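Local coordinates for protein endo-1,4-beta-xylanase I (Hypocrea jecorina, PDB 1XYN) that hydrolyses the main-chain 1,4-beta-xylosidic bonds of xylan, a plant cell-wall hemicellulose, as a secreted family 11 glycoside hydrolase, at residues 51-56 / 171-176; 22-27 / 36-41. One frame throughout, in Å; residues are numbered along the deposited sequence.

Contact 1. Residues 51-56 / 171-176; sequences GGSFSV and SASQSV
S53 to S55 run antiparallel to S171 to S173 as neighbouring strands of one sheet, the short strand axes 4.6 Å apart at 163°. S55 and S171 form a hydrogen-bonded pair, S55 N reaching S171 O at 2.8 Å while S171 N returns to S55 O. S53 and S173 pair likewise, F54 facing A172 between them. At G52 the chain turns a corner; its backbone angles, with its CA 3.1 Å from S173 O, leave no place for a CB. Beyond it S175 N still reaches G51 O at 2.8 Å.

In the beta-jelly roll of family 11 xylanases this sheet has two unlike faces, seen here as serines S53, S55, S171 and S173 on one and F54 and A172 on the other. The A172 methyl meets the rim of the F54 ring, CB to CD1 3.7 Å. The Q174 side chain bends at chi2 (-74°), which brings CD back toward the neighbouring strand; from there NE2 bonds S53 O at 2.9 Å, nearly straight at 166°. That oxygen lies almost in the Q174 amide plane. NE2 and S173 N grip S53 O from opposite faces of its carbonyl plane. F54 also packs on V163 and on D81, a calcium ligand.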
loop_
_atom_site.group_PDB
_atom_site.type_symbol
_atom_site.label_atom_id
_atom_site.label_comp_id
_atom_site.label_asym_id
_atom_site.label_seq_id
_atom_site.Cartn_x
_atom_site.Cartn_y
_atom_site.Cartn_z
ATOM N N GLY A 51 10.520 -14.305 -22.130
ATOM C CA GLY A 51 10.731 -13.769 -23.459
ATOM C C GLY A 51 9.450 -13.218 -24.036
ATOM O O GLY A 51 8.359 -13.620 -23.647
ATOM N N GLY A 52 9.574 -12.282 -24.957
ATOM C CA GLY A 52 8.388 -11.709 -25.549
ATOM C C GLY A 52 8.527 -10.218 -25.686
ATOM O O GLY A 52 9.615 -9.706 -25.945
ATOM N N SER A 53 7.419 -9.514 -25.514
ATOM C CA SER A 53 7.437 -8.075 -25.630
ATOM C C SER A 53 7.012 -7.444 -24.313
ATOM O O SER A 53 6.459 -8.109 -23.441
ATOM C CB SER A 53 6.531 -7.619 -26.782
ATOM O OG SER A 53 5.156 -7.750 -26.466
ATOM N N PHE A 54 7.308 -6.157 -24.173
ATOM C CA PHE A 54 6.974 -5.403 -22.978
ATOM C C PHE A 54 7.130 -3.941 -23.352
ATOM O O PHE A 54 8.249 -3.421 -23.433
ATOM C CB PHE A 54 7.916 -5.778 -21.836
ATOM C CG PHE A 54 7.698 -4.984 -20.581
ATOM C CD1 PHE A 54 6.583 -5.202 -19.791
ATOM C CD2 PHE A 54 8.622 -4.021 -20.186
ATOM C CE1 PHE A 54 6.392 -4.472 -18.624
ATOM C CE2 PHE A 54 8.441 -3.293 -19.027
ATOM C CZ PHE A 54 7.322 -3.519 -18.242
ATOM N N SER A 55 6.004 -3.307 -23.655
ATOM C CA SER A 55 5.979 -1.908 -24.053
ATOM C C SER A 55 5.284 -1.053 -22.996
ATOM O O SER A 55 4.254 -1.443 -22.447
ATOM C CB SER A 55 5.266 -1.775 -25.396
ATOM O OG SER A 55 5.297 -0.440 -25.861
ATOM N N VAL A 56 5.881 0.094 -22.680
ATOM C CA VAL A 56 5.326 1.015 -21.692
ATOM C C VAL A 56 5.141 2.366 -22.389
ATOM O O VAL A 56 6.101 3.115 -22.588
ATOM C CB VAL A 56 6.265 1.139 -20.451
ATOM C CG1 VAL A 56 5.708 2.121 -19.436
ATOM C CG2 VAL A 56 6.442 -0.219 -19.799
ATOM N N SER A 171 1.634 -2.673 -22.812
ATOM C CA SER A 171 1.242 -4.051 -23.069
ATOM C C SER A 171 2.454 -4.976 -22.974
ATOM O O SER A 171 3.591 -4.532 -23.111
ATOM C CB SER A 171 0.582 -4.178 -24.446
ATOM O OG SER A 171 1.480 -3.844 -25.483
ATOM N N ALA A 172 2.199 -6.261 -22.747
ATOM C CA ALA A 172 3.253 -7.260 -22.614
ATOM C C ALA A 172 2.741 -8.676 -22.911
ATOM O O ALA A 172 1.641 -9.051 -22.504
ATOM C CB ALA A 172 3.846 -7.202 -21.202
ATOM N N SER A 173 3.535 -9.437 -23.660
ATOM C CA SER A 173 3.222 -10.820 -24.004
ATOM C C SER A 173 4.497 -11.569 -23.689
ATOM O O SER A 173 5.493 -11.443 -24.405
ATOM C CB SER A 173 2.879 -10.962 -25.490
ATOM O OG SER A 173 1.690 -10.258 -25.812
ATOM N N GLN A 174 4.470 -12.318 -22.591
ATOM C CA GLN A 174 5.642 -13.040 -22.135
ATOM C C GLN A 174 5.471 -14.548 -22.009
ATOM O O GLN A 174 4.422 -15.030 -21.602
ATOM C CB GLN A 174 6.084 -12.470 -20.778
ATOM C CG GLN A 174 6.668 -11.053 -20.836
ATOM C CD GLN A 174 8.066 -11.022 -21.437
ATOM O OE1 GLN A 174 8.905 -11.855 -21.107
ATOM N NE2 GLN A 174 8.319 -10.061 -22.318
ATOM N N SER A 175 6.538 -15.272 -22.328
ATOM C CA SER A 175 6.589 -16.729 -22.237
ATOM C C SER A 175 7.418 -17.001 -20.978
ATOM O O SER A 175 8.500 -16.440 -20.825
ATOM C CB SER A 175 7.303 -17.305 -23.464
ATOM O OG SER A 175 6.791 -16.744 -24.669
ATOM N N VAL A 176 6.914 -17.861 -20.096
ATOM C CA VAL A 176 7.570 -18.193 -18.825
ATOM C C VAL A 176 7.858 -19.695 -18.648
ATOM O O VAL A 176 7.022 -20.528 -18.983
ATOM C CB VAL A 176 6.672 -17.734 -17.645
ATOM C CG1 VAL A 176 7.270 -18.128 -16.309
ATOM C CG2 VAL A 176 6.429 -16.238 -17.725
#

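Contact 2. Residues 22-27 / 36-41; sequences TGFSVN and VGVGWT
F24, V38 and V36 contribute most of the surface buried here, where two nearly antiparallel strands from different sheets face each other, their short axes 6.2 Å apart. In F24, CG sits between the backbone N and the carbonyl carbon (chi1 68°), which directs the ring toward the opposing strand, where one face lies against G37 CA. That carbon stands 3.9 Å from the F24 ring centroid, 9° off its normal, a CH-pi contact. V38 packs beside the ring, CG2 4.1 Å from F24 CD1, while its CG1 meets G23 O at 3.6 Å. On the other flank V36 and V26 slide past each other in opposite directions, and V36 CG2 presses on V26 CG1 at 3.4 Å, tighter than usual for two carbons. An alanine in place of F24 would probably open a gap over G37 CA and cost V38 CG2 its contact with the ring carbon CD1. These residues form part of the buried interior between the two sheets of the jelly roll. Y17 of strand 14-19 touches F24, V26, V36 and V38, and N8 of strand 5-10 adjoins V36; F24 also packs on Q174 of strand 168-177, beside strand 23-30 in its own sheet.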
loop_
_atom_site.group_PDB
_atom_site.type_symbol
_atom_site.label_atom_id
_atom_site.label_comp_id
_atom_site.label_asym_id
_atom_site.label_seq_id
_atom_site.Cartn_x
_atom_site.Cartn_y
_atom_site.Cartn_z
ATOM N N THR A 22 1.752 -21.453 -20.858
ATOM C CA THR A 22 3.156 -21.154 -21.105
ATOM C C THR A 22 3.525 -19.687 -20.934
ATOM O O THR A 22 4.594 -19.261 -21.367
ATOM C CB THR A 22 3.559 -21.559 -22.533
ATOM O OG1 THR A 22 2.769 -20.823 -23.479
ATOM C CG2 THR A 22 3.347 -23.040 -22.745
ATOM N N GLY A 23 2.625 -18.902 -20.356
ATOM C CA GLY A 23 2.918 -17.496 -20.167
ATOM C C GLY A 23 1.712 -16.650 -19.844
ATOM O O GLY A 23 0.764 -17.100 -19.191
ATOM N N PHE A 24 1.763 -15.399 -20.282
ATOM C CA PHE A 24 0.678 -14.467 -20.034
ATOM C C PHE A 24 0.742 -13.269 -20.959
ATOM O O PHE A 24 1.765 -12.996 -21.604
ATOM C CB PHE A 24 0.677 -13.997 -18.571
ATOM C CG PHE A 24 1.851 -13.132 -18.210
ATOM C CD1 PHE A 24 3.078 -13.703 -17.877
ATOM C CD2 PHE A 24 1.734 -11.746 -18.221
ATOM C CE1 PHE A 24 4.175 -12.909 -17.566
ATOM C CE2 PHE A 24 2.826 -10.941 -17.910
ATOM C CZ PHE A 24 4.048 -11.524 -17.584
ATOM N N SER A 25 -0.357 -12.527 -20.962
ATOM C CA SER A 25 -0.511 -11.350 -21.786
ATOM C C SER A 25 -1.209 -10.303 -20.938
ATOM O O SER A 25 -1.996 -10.640 -20.055
ATOM C CB SER A 25 -1.364 -11.714 -23.003
ATOM O OG SER A 25 -1.533 -10.622 -23.879
ATOM N N VAL A 26 -0.845 -9.040 -21.143
ATOM C CA VAL A 26 -1.458 -7.932 -20.420
ATOM C C VAL A 26 -1.458 -6.661 -21.233
ATOM O O VAL A 26 -0.518 -6.384 -21.970
ATOM C CB VAL A 26 -0.779 -7.597 -19.067
ATOM C CG1 VAL A 26 -1.686 -7.984 -17.929
ATOM C CG2 VAL A 26 0.591 -8.250 -18.950
ATOM N N ASN A 27 -2.573 -5.949 -21.151
ATOM C CA ASN A 27 -2.776 -4.663 -21.803
ATOM C C ASN A 27 -3.317 -3.841 -20.657
ATOM O O ASN A 27 -4.185 -4.310 -19.921
ATOM C CB ASN A 27 -3.832 -4.755 -22.902
ATOM C CG ASN A 27 -3.275 -5.294 -24.196
ATOM O OD1 ASN A 27 -2.550 -4.597 -24.901
ATOM N ND2 ASN A 27 -3.615 -6.536 -24.523
ATOM N N VAL A 36 0.714 -8.729 -12.196
ATOM C CA VAL A 36 0.207 -9.949 -12.822
ATOM C C VAL A 36 1.345 -10.735 -13.450
ATOM O O VAL A 36 2.329 -10.163 -13.914
ATOM C CB VAL A 36 -0.809 -9.660 -13.947
ATOM C CG1 VAL A 36 -2.046 -8.975 -13.402
ATOM C CG2 VAL A 36 -0.153 -8.843 -15.051
ATOM N N GLY A 37 1.181 -12.049 -13.514
ATOM C CA GLY A 37 2.199 -12.889 -14.112
ATOM C C GLY A 37 1.955 -14.324 -13.720
ATOM O O GLY A 37 1.017 -14.614 -12.977
ATOM N N VAL A 38 2.799 -15.223 -14.209
ATOM C CA VAL A 38 2.658 -16.645 -13.907
ATOM C C VAL A 38 3.967 -17.261 -13.430
ATOM O O VAL A 38 5.047 -16.770 -13.741
ATOM C CB VAL A 38 2.116 -17.437 -15.133
ATOM C CG1 VAL A 38 0.775 -16.863 -15.575
ATOM C CG2 VAL A 38 3.118 -17.424 -16.277
ATOM N N GLY A 39 3.868 -18.347 -12.683
ATOM C CA GLY A 39 5.063 -18.990 -12.181
ATOM C C GLY A 39 4.816 -20.219 -11.330
ATOM O O GLY A 39 4.062 -21.111 -11.724
ATOM N N TRP A 40 5.395 -20.241 -10.130
ATOM C CA TRP A 40 5.282 -21.405 -9.264
ATOM C C TRP A 40 4.886 -21.107 -7.824
ATOM O O TRP A 40 5.236 -20.070 -7.267
ATOM C CB TRP A 40 6.602 -22.192 -9.317
ATOM C CG TRP A 40 7.037 -22.501 -10.737
ATOM C CD1 TRP A 40 6.811 -23.658 -11.429
ATOM C CD2 TRP A 40 7.692 -21.606 -11.659
ATOM N NE1 TRP A 40 7.273 -23.533 -12.722
ATOM C CE2 TRP A 40 7.815 -22.287 -12.889
ATOM C CE3 TRP A 40 8.178 -20.292 -11.563
ATOM C CZ2 TRP A 40 8.403 -21.696 -14.018
ATOM C CZ3 TRP A 40 8.759 -19.710 -12.682
ATOM C CH2 TRP A 40 8.867 -20.411 -13.895
ATOM N N THR A 41 4.147 -22.037 -7.233
ATOM C CA THR A 41 3.670 -21.922 -5.857
ATOM C C THR A 41 4.808 -21.861 -4.823
ATOM O O THR A 41 4.662 -21.258 -3.751
ATOM C CB THR A 41 2.687 -23.086 -5.539
ATOM O OG1 THR A 41 1.453 -22.871 -6.242
ATOM C CG2 THR A 41 2.399 -23.196 -4.042
#

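How the contacts relate
The centres of the two contacts lie about 10 Å apart, on the same side of the chain's centre. Contact 2 closes first along the chain; strand 34-40 then leads to strand 48-56, which opens contact 1 and waits more than a hundred residues for strand 168-177. Contact 1 joins two strands within the five-stranded sheet, whereas contact 2 bridges that sheet and the larger one. They meet where strands 23-30 and 168-177 lie side by side, with A172 N to V26 O and Q174 N to F24 O as probable hydrogen bonds. Strand 168-177, near the C-terminus, thus sits between two strands from the first third of the chain, within the sheet that contact 2 packs against the larger one.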